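Local coordinates for probable receptor YhhM (Klebsiella variicola At-22, PDB 3Q6C), which is of unknown function, a small, mostly beta-strand protein of the DUF2500 family named as a probable receptor, at residues V6-K11 / A37-E42. Numbering follows the deposited sequence.
Sequences VIVSNK and ASFRPE
A37 pairs with K11 at a non-hydrogen-bonded position, with CB of A37 4.2 Å from CG of K11. The lysine amine is bonded beyond the pair, to the carbonyl of L60.

S38 comes next and faces two residues, S9 and N10. Its N-H gives a bond to N10 O, with S38 N and N10 O 2.7 Å apart. The return bond, N10 N to S38 O, is weak at 3.4 Å. The CB atoms of S9 and S38 pack against each other.

F39 points to the sheet face that also carries V8. With CG anti to the carbonyl carbon (chi1 -64°), the ring starts out beside the backbone N. Two valine methyls reach the ring obliquely: V6 CG2 lies 3.5 Å from F39 CD1, and V8 CG2 lies 3.9 Å from F39 CE1. L60, L68 and F78 also touch this phenyl group. F39 CA makes a CA-H...O contact with I7 O.

R40 and I7 form a hydrogen-bonded pair closed by two bonds. I7 N to R40 O is 2.7 Å, and R40 N to I7 O is 2.9 Å. The two side chains run side by side on the face opposite F39. S9 OG sits over one face of the guanidinium, offset toward its rim. R40 also forms a salt bridge with E47. Past P41, E42 forms a salt bridge with R5.

The extra residue at S9 and N10 opposite S38 is a classic beta bulge. It interrupts the regular antiparallel pairing of neighbouring strands 2-15 and 33-41 of the antiparallel sheet.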
loop_
_atom_site.group_PDB
_atom_site.type_symbol
_atom_site.label_atom_id
_atom_site.label_comp_id
_atom_site.label_asym_id
_atom_site.label_seq_id
_atom_site.Cartn_x
_atom_site.Cartn_y
_atom_site.Cartn_z
ATOM N N VAL A 6 -0.020 -9.729 2.414
ATOM C CA VAL A 6 0.910 -9.317 1.370
ATOM C C VAL A 6 2.141 -8.692 1.980
ATOM O O VAL A 6 2.246 -8.543 3.202
ATOM C CB VAL A 6 0.293 -8.255 0.434
ATOM C CG1 VAL A 6 -1.059 -8.720 -0.092
ATOM C CG2 VAL A 6 0.169 -6.942 1.178
ATOM N N ILE A 7 3.077 -8.334 1.110
ATOM C CA ILE A 7 4.285 -7.666 1.543
ATOM C C ILE A 7 4.249 -6.298 0.874
ATOM O O ILE A 7 3.674 -6.141 -0.206
ATOM C CB ILE A 7 5.556 -8.433 1.117
ATOM C CG1 ILE A 7 6.778 -7.782 1.757
ATOM C CG2 ILE A 7 5.708 -8.421 -0.391
ATOM C CD1 ILE A 7 8.077 -8.535 1.520
ATOM N N VAL A 8 4.830 -5.303 1.530
ATOM C CA VAL A 8 4.864 -3.958 0.972
ATOM C C VAL A 8 5.938 -3.873 -0.113
ATOM O O VAL A 8 7.097 -3.553 0.160
ATOM C CB VAL A 8 5.139 -2.917 2.069
ATOM C CG1 VAL A 8 5.158 -1.523 1.477
ATOM C CG2 VAL A 8 4.058 -3.011 3.138
ATOM N N SER A 9 5.519 -4.192 -1.339
ATOM C CA SER A 9 6.362 -4.190 -2.530
ATOM C C SER A 9 7.265 -2.990 -2.641
ATOM O O SER A 9 8.485 -3.113 -2.554
ATOM C CB SER A 9 5.501 -4.230 -3.795
ATOM O OG SER A 9 5.162 -5.542 -4.164
ATOM N N ASN A 10 6.661 -1.830 -2.870
ATOM C CA ASN A 10 7.421 -0.606 -3.021
ATOM C C ASN A 10 6.560 0.620 -2.824
ATOM O O ASN A 10 5.335 0.532 -2.784
ATOM C CB ASN A 10 8.058 -0.543 -4.412
ATOM C CG ASN A 10 7.057 -0.194 -5.495
ATOM O OD1 ASN A 10 6.089 -0.920 -5.708
ATOM N ND2 ASN A 10 7.279 0.925 -6.179
ATOM N N LYS A 11 7.228 1.765 -2.717
ATOM C CA LYS A 11 6.584 3.056 -2.524
ATOM C C LYS A 11 7.183 4.092 -3.470
ATOM O O LYS A 11 8.400 4.157 -3.666
ATOM C CB LYS A 11 6.765 3.520 -1.076
ATOM C CG LYS A 11 5.803 2.869 -0.084
ATOM C CD LYS A 11 6.240 3.103 1.364
ATOM C CE LYS A 11 6.333 4.588 1.725
ATOM N NZ LYS A 11 7.011 4.770 3.048
ATOM N N ALA A 37 1.621 3.111 -3.161
ATOM C CA ALA A 37 2.242 1.991 -2.477
ATOM C C ALA A 37 1.821 0.721 -3.188
ATOM O O ALA A 37 0.663 0.570 -3.583
ATOM C CB ALA A 37 1.802 1.946 -1.043
ATOM N N SER A 38 2.763 -0.191 -3.373
ATOM C CA SER A 38 2.440 -1.446 -4.031
ATOM C C SER A 38 2.488 -2.583 -3.037
ATOM O O SER A 38 3.381 -2.648 -2.199
ATOM C CB SER A 38 3.408 -1.730 -5.178
ATOM O OG SER A 38 3.142 -0.892 -6.285
ATOM N N PHE A 39 1.508 -3.472 -3.129
ATOM C CA PHE A 39 1.441 -4.628 -2.257
ATOM C C PHE A 39 1.533 -5.884 -3.109
ATOM O O PHE A 39 0.936 -5.969 -4.195
ATOM C CB PHE A 39 0.145 -4.592 -1.474
ATOM C CG PHE A 39 0.049 -3.416 -0.559
ATOM C CD1 PHE A 39 0.594 -3.471 0.722
ATOM C CD2 PHE A 39 -0.534 -2.224 -0.995
ATOM C CE1 PHE A 39 0.562 -2.353 1.559
ATOM C CE2 PHE A 39 -0.570 -1.103 -0.170
ATOM C CZ PHE A 39 -0.020 -1.165 1.113
ATOM N N ARG A 40 2.298 -6.854 -2.625
ATOM C CA ARG A 40 2.475 -8.094 -3.356
ATOM C C ARG A 40 2.180 -9.305 -2.486
ATOM O O ARG A 40 2.459 -9.310 -1.290
ATOM C CB ARG A 40 3.907 -8.175 -3.890
ATOM C CG ARG A 40 4.246 -9.470 -4.582
ATOM C CD ARG A 40 5.711 -9.507 -4.906
ATOM N NE ARG A 40 6.076 -8.459 -5.848
ATOM C CZ ARG A 40 7.293 -7.936 -5.926
ATOM N NH1 ARG A 40 8.248 -8.369 -5.110
ATOM N NH2 ARG A 40 7.558 -6.998 -6.826
ATOM N N PRO A 41 1.601 -10.351 -3.082
ATOM C CA PRO A 41 1.283 -11.561 -2.320
ATOM C C PRO A 41 2.554 -12.290 -1.888
ATOM O O PRO A 41 3.513 -12.377 -2.660
ATOM C CB PRO A 41 0.454 -12.389 -3.309
ATOM C CG PRO A 41 -0.129 -11.344 -4.248
ATOM C CD PRO A 41 1.040 -10.417 -4.443
ATOM N N GLU A 42 2.561 -12.807 -0.660
ATOM C CA GLU A 42 3.715 -13.543 -0.151
ATOM C C GLU A 42 3.947 -14.782 -1.019
ATOM O O GLU A 42 4.569 -14.712 -2.083
ATOM C CB GLU A 42 3.493 -13.993 1.303
ATOM C CG GLU A 42 2.232 -13.483 1.983
ATOM C CD GLU A 42 1.388 -14.613 2.583
ATOM O OE1 GLU A 42 0.571 -15.233 1.850
ATOM O OE2 GLU A 42 1.552 -14.887 3.792
#